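Putative sortase (Streptococcus pneumoniae, PDB 2W1K) probably acts as a class C sortase, a transpeptidase that links pilin subunits covalently into the pneumococcal pilus fibre. Local coordinates at residues Tyr64-Pro70 with Ala133-Asp137; Glu76-Ala82 with Met89-Val94; Glu151-Pro155 with Asn182-Leu186. All blocks are in the same frame, centred on the assembly; numbering follows the deposited sequence.

Contact 1: Tyr64-Pro70 with Ala133-Asp137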
loop_
_atom_site.group_PDB
_atom_site.type_symbol
_atom_site.label_atom_id
_atom_site.label_comp_id
_atom_site.label_asym_id
_atom_site.label_seq_id
_atom_site.Cartn_x
_atom_site.Cartn_y
_atom_site.Cartn_z
ATOM N N TYR A 64 -0.900 -9.495 0.091
ATOM C CA TYR A 64 0.500 -9.300 0.047
ATOM C C TYR A 64 1.089 -8.664 1.379
ATOM O O TYR A 64 2.264 -8.932 1.747
ATOM C CB TYR A 64 0.782 -8.374 -1.139
ATOM C CG TYR A 64 2.282 -7.982 -1.251
ATOM C CD1 TYR A 64 3.248 -8.928 -1.576
ATOM C CD2 TYR A 64 2.700 -6.646 -1.046
ATOM C CE1 TYR A 64 4.604 -8.581 -1.673
ATOM C CE2 TYR A 64 4.066 -6.300 -1.120
ATOM C CZ TYR A 64 4.976 -7.266 -1.475
ATOM O OH TYR A 64 6.284 -6.923 -1.626
ATOM N N GLY A 65 0.317 -7.767 2.013
ATOM C CA GLY A 65 0.740 -7.051 3.241
ATOM C C GLY A 65 -0.476 -6.555 3.996
ATOM O O GLY A 65 -1.611 -6.691 3.508
ATOM N N TYR A 66 -0.255 -6.030 5.208
ATOM C CA TYR A 66 -1.307 -5.308 5.915
ATOM C C TYR A 66 -0.911 -3.889 6.182
ATOM O O TYR A 66 0.248 -3.616 6.549
ATOM C CB TYR A 66 -1.699 -5.965 7.263
ATOM C CG TYR A 66 -2.853 -6.859 7.065
ATOM C CD1 TYR A 66 -2.625 -8.112 6.543
ATOM C CD2 TYR A 66 -4.147 -6.509 7.427
ATOM C CE1 TYR A 66 -3.612 -8.993 6.344
ATOM C CE2 TYR A 66 -5.224 -7.430 7.195
ATOM C CZ TYR A 66 -4.883 -8.637 6.656
ATOM O OH TYR A 66 -5.736 -9.639 6.369
ATOM N N LEU A 67 -1.896 -3.006 6.086
ATOM C CA LEU A 67 -1.610 -1.610 6.204
ATOM C C LEU A 67 -2.510 -0.997 7.314
ATOM O O LEU A 67 -3.738 -1.254 7.403
ATOM C CB LEU A 67 -1.846 -0.906 4.837
ATOM C CG LEU A 67 -1.524 0.605 4.784
ATOM C CD1 LEU A 67 -1.201 1.001 3.342
ATOM C CD2 LEU A 67 -2.738 1.493 5.247
ATOM N N SER A 68 -1.918 -0.148 8.119
ATOM C CA SER A 68 -2.651 0.369 9.243
ATOM C C SER A 68 -2.369 1.861 9.389
ATOM O O SER A 68 -1.235 2.289 9.202
ATOM C CB SER A 68 -2.261 -0.409 10.506
ATOM O OG SER A 68 -2.684 0.284 11.626
ATOM N N ILE A 69 -3.422 2.676 9.597
ATOM C CA ILE A 69 -3.211 4.110 9.907
ATOM C C ILE A 69 -4.073 4.394 11.142
ATOM O O ILE A 69 -5.278 4.681 11.005
ATOM C CB ILE A 69 -3.707 5.065 8.778
ATOM C CG1 ILE A 69 -3.153 4.678 7.430
ATOM C CG2 ILE A 69 -3.583 6.504 9.172
ATOM C CD1 ILE A 69 -3.412 5.674 6.373
ATOM N N PRO A 70 -3.497 4.177 12.316
ATOM C CA PRO A 70 -4.228 4.243 13.574
ATOM C C PRO A 70 -5.012 5.535 13.749
ATOM O O PRO A 70 -6.149 5.505 14.252
ATOM C CB PRO A 70 -3.122 4.085 14.690
ATOM C CG PRO A 70 -1.959 3.292 13.922
ATOM C CD PRO A 70 -2.059 3.831 12.488
ATOM N N ALA A 133 1.245 8.636 11.561
ATOM C CA ALA A 133 1.982 7.383 11.331
ATOM C C ALA A 133 1.162 6.434 10.435
ATOM O O ALA A 133 -0.078 6.499 10.434
ATOM C CB ALA A 133 2.291 6.741 12.699
ATOM N N LEU A 134 1.847 5.582 9.674
ATOM C CA LEU A 134 1.257 4.496 8.897
ATOM C C LEU A 134 2.224 3.364 9.217
ATOM O O LEU A 134 3.468 3.554 9.204
ATOM C CB LEU A 134 1.328 4.884 7.413
ATOM C CG LEU A 134 0.875 3.860 6.362
ATOM C CD1 LEU A 134 0.319 4.458 5.039
ATOM C CD2 LEU A 134 1.969 2.851 6.025
ATOM N N TYR A 135 1.660 2.204 9.527
ATOM C CA TYR A 135 2.463 1.016 9.750
ATOM C C TYR A 135 2.120 -0.043 8.673
ATOM O O TYR A 135 0.914 -0.271 8.367
ATOM C CB TYR A 135 2.166 0.446 11.109
ATOM C CG TYR A 135 2.526 1.416 12.229
ATOM C CD1 TYR A 135 3.830 1.570 12.616
ATOM C CD2 TYR A 135 1.532 2.195 12.895
ATOM C CE1 TYR A 135 4.173 2.398 13.618
ATOM C CE2 TYR A 135 1.864 3.102 13.905
ATOM C CZ TYR A 135 3.195 3.160 14.290
ATOM O OH TYR A 135 3.638 3.976 15.297
ATOM N N TYR A 136 3.175 -0.703 8.139
ATOM C CA TYR A 136 2.960 -1.608 7.073
ATOM C C TYR A 136 3.535 -2.958 7.504
ATOM O O TYR A 136 4.710 -3.067 7.787
ATOM C CB TYR A 136 3.647 -1.063 5.743
ATOM C CG TYR A 136 3.463 -2.035 4.634
ATOM C CD1 TYR A 136 2.286 -2.052 3.887
ATOM C CD2 TYR A 136 4.440 -3.006 4.341
ATOM C CE1 TYR A 136 2.053 -3.004 2.872
ATOM C CE2 TYR A 136 4.211 -3.997 3.360
ATOM C CZ TYR A 136 3.039 -3.963 2.617
ATOM O OH TYR A 136 2.762 -4.954 1.716
ATOM N N ASP A 137 2.769 -4.030 7.454
ATOM C CA ASP A 137 3.295 -5.298 7.930
ATOM C C ASP A 137 3.518 -6.299 6.782
ATOM O O ASP A 137 2.536 -6.631 6.067
ATOM C CB ASP A 137 2.314 -5.810 8.987
ATOM C CG ASP A 137 2.792 -7.049 9.684
ATOM O OD1 ASP A 137 3.815 -7.670 9.273
ATOM O OD2 ASP A 137 2.098 -7.420 10.686
HETATM O O HOH W 1 4.244 -7.070 2.266
#

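Contact 2: Glu76-Ala82 with Met89-Val94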
loop_
_atom_site.group_PDB
_atom_site.type_symbol
_atom_site.label_atom_id
_atom_site.label_comp_id
_atom_site.label_asym_id
_atom_site.label_seq_id
_atom_site.Cartn_x
_atom_site.Cartn_y
_atom_site.Cartn_z
ATOM N N GLU A 76 -6.147 -2.641 7.039
ATOM C CA GLU A 76 -6.673 -3.360 5.873
ATOM C C GLU A 76 -5.635 -4.267 5.182
ATOM O O GLU A 76 -4.440 -3.947 5.121
ATOM C CB GLU A 76 -7.107 -2.315 4.832
ATOM C CG GLU A 76 -8.276 -1.448 5.130
ATOM C CD GLU A 76 -9.607 -2.259 5.210
ATOM O OE1 GLU A 76 -9.741 -3.334 4.561
ATOM O OE2 GLU A 76 -10.512 -1.834 5.953
ATOM N N PRO A 77 -6.090 -5.388 4.627
ATOM C CA PRO A 77 -5.200 -6.088 3.703
ATOM C C PRO A 77 -4.810 -5.295 2.492
ATOM O O PRO A 77 -5.570 -4.466 1.949
ATOM C CB PRO A 77 -6.043 -7.296 3.267
ATOM C CG PRO A 77 -7.461 -6.776 3.459
ATOM C CD PRO A 77 -7.442 -5.990 4.664
ATOM N N VAL A 78 -3.599 -5.538 2.025
ATOM C CA VAL A 78 -3.235 -4.961 0.736
ATOM C C VAL A 78 -3.093 -6.085 -0.321
ATOM O O VAL A 78 -2.294 -7.107 -0.126
ATOM C CB VAL A 78 -1.883 -4.154 0.845
ATOM C CG1 VAL A 78 -1.474 -3.535 -0.524
ATOM C CG2 VAL A 78 -1.975 -3.069 1.984
ATOM N N TYR A 79 -3.804 -5.885 -1.441
ATOM C CA TYR A 79 -3.692 -6.825 -2.585
ATOM C C TYR A 79 -2.802 -6.288 -3.691
ATOM O O TYR A 79 -2.421 -5.139 -3.730
ATOM C CB TYR A 79 -5.078 -7.198 -3.153
ATOM C CG TYR A 79 -5.962 -7.943 -2.151
ATOM C CD1 TYR A 79 -5.890 -9.301 -1.975
ATOM C CD2 TYR A 79 -6.814 -7.228 -1.340
ATOM C CE1 TYR A 79 -6.643 -9.949 -1.020
ATOM C CE2 TYR A 79 -7.552 -7.848 -0.405
ATOM C CZ TYR A 79 -7.478 -9.187 -0.255
ATOM O OH TYR A 79 -8.328 -9.745 0.669
ATOM N N LEU A 80 -2.438 -7.154 -4.608
ATOM C CA LEU A 80 -1.607 -6.733 -5.759
ATOM C C LEU A 80 -2.431 -6.485 -7.030
ATOM O O LEU A 80 -2.980 -7.460 -7.661
ATOM C CB LEU A 80 -0.568 -7.832 -6.054
ATOM C CG LEU A 80 0.388 -8.135 -4.875
ATOM C CD1 LEU A 80 1.378 -9.233 -5.353
ATOM C CD2 LEU A 80 1.131 -6.830 -4.440
ATOM N N GLY A 81 -2.356 -5.253 -7.533
ATOM C CA GLY A 81 -3.156 -4.891 -8.708
ATOM C C GLY A 81 -4.542 -4.304 -8.404
ATOM O O GLY A 81 -5.330 -4.886 -7.707
ATOM N N ALA A 82 -4.817 -3.114 -8.906
ATOM C CA ALA A 82 -5.849 -2.323 -8.333
ATOM C C ALA A 82 -6.974 -2.452 -9.355
ATOM O O ALA A 82 -7.075 -1.620 -10.198
ATOM C CB ALA A 82 -5.367 -0.795 -8.236
ATOM N N MET A 89 -12.369 -5.473 -2.132
ATOM C CA MET A 89 -12.023 -6.275 -0.936
ATOM C C MET A 89 -11.008 -5.700 0.051
ATOM O O MET A 89 -10.800 -6.293 1.143
ATOM C CB MET A 89 -11.665 -7.754 -1.314
ATOM C CG MET A 89 -10.662 -7.889 -2.371
ATOM S SD MET A 89 -10.855 -9.528 -3.241
ATOM C CE MET A 89 -10.946 -10.575 -1.808
ATOM N N GLY A 90 -10.420 -4.549 -0.254
ATOM C CA GLY A 90 -9.342 -4.022 0.569
ATOM C C GLY A 90 -8.608 -2.961 -0.223
ATOM O O GLY A 90 -9.233 -2.241 -1.073
ATOM N N LEU A 91 -7.299 -2.784 0.086
ATOM C CA LEU A 91 -6.486 -1.738 -0.588
ATOM C C LEU A 91 -5.709 -2.469 -1.651
ATOM O O LEU A 91 -5.610 -3.688 -1.585
ATOM C CB LEU A 91 -5.520 -1.080 0.402
ATOM C CG LEU A 91 -6.239 -0.567 1.641
ATOM C CD1 LEU A 91 -5.249 -0.029 2.640
ATOM C CD2 LEU A 91 -7.376 0.542 1.205
ATOM N N ALA A 92 -5.161 -1.773 -2.634
ATOM C CA ALA A 92 -4.503 -2.534 -3.762
ATOM C C ALA A 92 -3.288 -1.792 -4.239
ATOM O O ALA A 92 -3.384 -0.599 -4.553
ATOM C CB ALA A 92 -5.431 -2.743 -4.921
ATOM N N HIS A 93 -2.138 -2.495 -4.325
ATOM C CA HIS A 93 -0.951 -1.879 -4.858
ATOM C C HIS A 93 -1.182 -1.587 -6.345
ATOM O O HIS A 93 -1.845 -2.375 -7.054
ATOM C CB HIS A 93 0.248 -2.810 -4.647
ATOM C CG HIS A 93 1.442 -2.397 -5.423
ATOM N ND1 HIS A 93 1.672 -2.847 -6.712
ATOM C CD2 HIS A 93 2.464 -1.537 -5.123
ATOM C CE1 HIS A 93 2.761 -2.273 -7.176
ATOM N NE2 HIS A 93 3.259 -1.473 -6.247
ATOM N N VAL A 94 -0.702 -0.426 -6.799
ATOM C CA VAL A 94 -0.798 0.042 -8.210
ATOM C C VAL A 94 0.345 -0.483 -9.082
ATOM O O VAL A 94 1.507 -0.122 -8.925
ATOM C CB VAL A 94 -0.913 1.585 -8.241
ATOM C CG1 VAL A 94 -0.981 2.130 -9.714
ATOM C CG2 VAL A 94 -2.301 1.966 -7.490
HETATM O O HOH W 2 -11.158 -5.745 3.908
HETATM O O HOH W 3 -10.570 -8.923 2.172
#

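Contact 3: Glu151-Pro155 with Asn182-Leu186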
loop_
_atom_site.group_PDB
_atom_site.type_symbol
_atom_site.label_atom_id
_atom_site.label_comp_id
_atom_site.label_asym_id
_atom_site.label_seq_id
_atom_site.Cartn_x
_atom_site.Cartn_y
_atom_site.Cartn_z
ATOM N N GLU A 151 -1.069 15.848 -2.588
ATOM C CA GLU A 151 -1.320 16.486 -3.871
ATOM C C GLU A 151 -2.672 16.138 -4.394
ATOM O O GLU A 151 -3.241 15.089 -4.045
ATOM C CB GLU A 151 -0.322 15.987 -4.901
ATOM C CG GLU A 151 1.010 15.879 -4.338
ATOM C CD GLU A 151 1.979 15.123 -5.258
ATOM O OE1 GLU A 151 2.027 15.465 -6.463
ATOM O OE2 GLU A 151 2.706 14.213 -4.770
ATOM N N ILE A 152 -3.197 17.005 -5.254
ATOM C CA ILE A 152 -4.388 16.680 -6.029
ATOM C C ILE A 152 -3.934 16.534 -7.470
ATOM O O ILE A 152 -3.185 17.357 -7.972
ATOM C CB ILE A 152 -5.523 17.716 -5.910
ATOM C CG1 ILE A 152 -6.024 17.754 -4.485
ATOM C CG2 ILE A 152 -6.670 17.385 -6.888
ATOM C CD1 ILE A 152 -6.749 16.546 -4.114
ATOM N N ILE A 153 -4.305 15.429 -8.127
ATOM C CA ILE A 153 -3.888 15.341 -9.545
ATOM C C ILE A 153 -5.053 14.979 -10.425
ATOM O O ILE A 153 -6.078 14.558 -9.889
ATOM C CB ILE A 153 -2.707 14.347 -9.726
ATOM C CG1 ILE A 153 -3.213 12.863 -9.577
ATOM C CG2 ILE A 153 -1.528 14.807 -8.809
ATOM C CD1 ILE A 153 -2.188 11.840 -10.010
ATOM N N LEU A 154 -4.893 15.084 -11.749
ATOM C CA LEU A 154 -5.895 14.573 -12.711
ATOM C C LEU A 154 -5.601 13.095 -12.979
ATOM O O LEU A 154 -4.416 12.718 -13.004
ATOM C CB LEU A 154 -5.774 15.347 -14.065
ATOM C CG LEU A 154 -6.087 16.860 -14.058
ATOM C CD1 LEU A 154 -6.343 17.397 -15.520
ATOM C CD2 LEU A 154 -7.282 17.091 -13.157
ATOM N N PRO A 155 -6.640 12.251 -13.183
ATOM C CA PRO A 155 -6.436 10.825 -13.462
ATOM C C PRO A 155 -5.511 10.527 -14.677
ATOM O O PRO A 155 -4.898 9.473 -14.737
ATOM C CB PRO A 155 -7.811 10.352 -13.848
ATOM C CG PRO A 155 -8.738 11.292 -13.283
ATOM C CD PRO A 155 -8.073 12.600 -13.133
ATOM N N ASN A 182 -13.621 13.340 -9.828
ATOM C CA ASN A 182 -13.014 13.508 -11.062
ATOM C C ASN A 182 -11.525 13.832 -10.902
ATOM O O ASN A 182 -10.791 14.052 -11.884
ATOM C CB ASN A 182 -13.769 14.578 -11.842
ATOM C CG ASN A 182 -13.657 15.944 -11.248
ATOM O OD1 ASN A 182 -13.817 16.179 -10.019
ATOM N ND2 ASN A 182 -13.451 16.915 -12.146
ATOM N N LYS A 183 -11.075 13.831 -9.657
ATOM C CA LYS A 183 -9.639 14.035 -9.362
ATOM C C LYS A 183 -9.055 12.905 -8.511
ATOM O O LYS A 183 -9.737 11.926 -8.184
ATOM C CB LYS A 183 -9.425 15.442 -8.750
ATOM C CG LYS A 183 -9.846 16.492 -9.790
ATOM C CD LYS A 183 -9.569 17.885 -9.359
ATOM C CE LYS A 183 -9.836 18.854 -10.496
ATOM N NZ LYS A 183 -9.822 20.257 -9.937
ATOM N N ARG A 184 -7.758 12.979 -8.219
ATOM C CA ARG A 184 -7.185 11.922 -7.370
ATOM C C ARG A 184 -6.466 12.659 -6.279
ATOM O O ARG A 184 -5.644 13.534 -6.566
ATOM C CB ARG A 184 -6.235 11.032 -8.128
ATOM C CG ARG A 184 -6.792 10.494 -9.402
ATOM C CD ARG A 184 -7.804 9.401 -9.038
ATOM N NE ARG A 184 -8.388 8.834 -10.233
ATOM C CZ ARG A 184 -9.625 9.129 -10.699
ATOM N NH1 ARG A 184 -10.449 10.019 -10.091
ATOM N NH2 ARG A 184 -10.042 8.518 -11.775
ATOM N N LEU A 185 -6.808 12.326 -5.046
ATOM C CA LEU A 185 -6.018 12.741 -3.883
ATOM C C LEU A 185 -4.766 11.833 -3.602
ATOM O O LEU A 185 -4.847 10.605 -3.417
ATOM C CB LEU A 185 -6.913 12.874 -2.643
ATOM C CG LEU A 185 -6.218 13.181 -1.290
ATOM C CD1 LEU A 185 -5.410 14.467 -1.344
ATOM C CD2 LEU A 185 -7.226 13.256 -0.167
ATOM N N LEU A 186 -3.612 12.452 -3.536
ATOM C CA LEU A 186 -2.400 11.710 -3.154
ATOM C C LEU A 186 -1.923 12.156 -1.797
ATOM O O LEU A 186 -1.661 13.306 -1.615
ATOM C CB LEU A 186 -1.265 12.016 -4.123
ATOM C CG LEU A 186 -1.080 11.291 -5.459
ATOM C CD1 LEU A 186 -2.335 10.836 -6.181
ATOM C CD2 LEU A 186 -0.060 11.971 -6.418
#

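Contact 1: Tyr64-Pro70 with Ala133-Asp137
Ala133 O lies 3.7 Å from Ile69 CG2, where strand 133-137 begins to run antiparallel to strand 65-69; pairing the last strand in the sheet order with the first, it closes the curled sheet of the sortase beta-barrel fold. Leu134 comes next. Its CD1 packs 4.1 Å from Leu67 CD1 and equally near Ile69 CD1, and these branched aliphatic groups suit the buried side where Leu172 of strand 168-176 also touches. Tyr135 turns to the other face. Its backbone exchanges two hydrogen bonds with Ser68, while Pro70 CG meets the ring at its edge, 3.8 Å from CD2. Ser68 OG is held elsewhere, by Ala209 O. Tyr136 returns to the leucine side. With CG anti to the backbone N (chi1 178°), the ring reaches back along the partner strand and sets OH 3.3 Å from Gly65 CA. Glycine suits this place because it has no side chain to bar the phenol; Tyr64 and Gly65 together form a classic bulge opposite Val78. Asp137 closes the ladder with a pair of backbone bonds to Tyr66, and its carboxylate is engaged by His9 and Lys197. Beside that end, one water spans the strands, giving a hydrogen to Tyr64 O at 2.8 Å and bonding Tyr136 OH at 2.6 Å.

Contact 2: Glu76-Ala82 with Met89-Val94
Met89 O is gripped by two waters, each donating to it over 2.8 Å. One also gives a hydrogen to Glu76 OE1, and the other is bonded to Tyr79 OH, in the plane of the phenol ring at its edge. Both polar side chains of strand 74-80 thus reach the same carbonyl through solvent. The two strands belong to a beta-alpha-beta unit, with helix 84-89 between them, and pair in parallel. Pro77 O accepts from Leu91 N, Leu91 O from Tyr79 N, Tyr79 O from His93 N, and His93 O from Gly81 N, the last distinctly bent at 131°. Met89 folds over Tyr79: CG sits 3.7 Å from CE2, and SD lies 4.7 Å from the ring centroid and 16° off its normal, a Met-aromatic contact above the face. A chi1 of 51°, with chi2 extended, carries CG and SD over the ring, and the bend at chi3 sets CE 3.7 Å from Tyr79 OH. Gly90, with positive phi and no side chain, lets the turn pass close to Pro77 O. Gly81 also has positive phi, and beyond it Ala82 CA presses on Ala92 CB at 3.5 Å, tight even for small residues. His93 points its ring elsewhere, its ND1 bonded to Tyr54 OH. Direct N-H...O=C hydrogen bonds therefore join the strands, whereas water links the side-chain ends of Glu76 and Tyr79 to Met89 O.

Contact 3: Glu151-Pro155 with Asn182-Leu186
Pro155 CG rests on one face of the Arg184 guanidinium, 3.4 Å above the plane and over its centre, the pyrrolidine ring crossing the arginine chain at about a right angle. At the edge, NH1 donates to Lys183 O over 2.8 Å; the oxygen is near the guanidinium plane, although the N-H arrives from well above the carbonyl plane. A bend at chi2 (-74°) folds the arginine back toward its own strand and makes this bond possible. Phe181 O also accepts from NH1, and Asp43 forms a salt bridge with NH2. The ends of strands 141-153 and 183-196 that carry these residues pair antiparallel, with two backbone bonds each for Glu151 with Leu186 and Ile153 with Arg184. On the guanidinium side, Ile153 CD1 touches Leu186 CD1 at 4.0 Å, both being branched chains suited to burial. On the other, Ile152 CD1 meets Leu185 CD1 at 3.7 Å, and Ile152 CG2 lies on the aliphatic Lys183 CD. Arg184 also touches Cys175, consistent with the cysteine and arginine of a sortase active site, and Asp43 with Phe45 recalls the lid of pilin sortases. Proline over one face, the NH1 bonds and the Asp43 salt bridge together limit the guanidinium's rotation, the last probably tying Arg184 to this lid-like region.

In the fold
After the N-terminal helices 5-15 and 18-34, the chain enters the sheet at strand 65-69, where contact 1 opens. Contact 2 is nested inside the loop that contact 1 eventually closes: strand 74-80 turns through helix 84-89 and returns as strand 91-93. The two touch directly, since strands 65-69 and 74-80 are neighbours bonded through Val78. Contact 1 closes with strand 133-137, joining the first strand to the far end of the strand order and curling the sheet round. Contact 3 follows in series, strand 141-153 meeting strand 183-196 after strand 168-176 has intervened. Its centre is about 22 Å from that of contact 1, yet all three share one sheet.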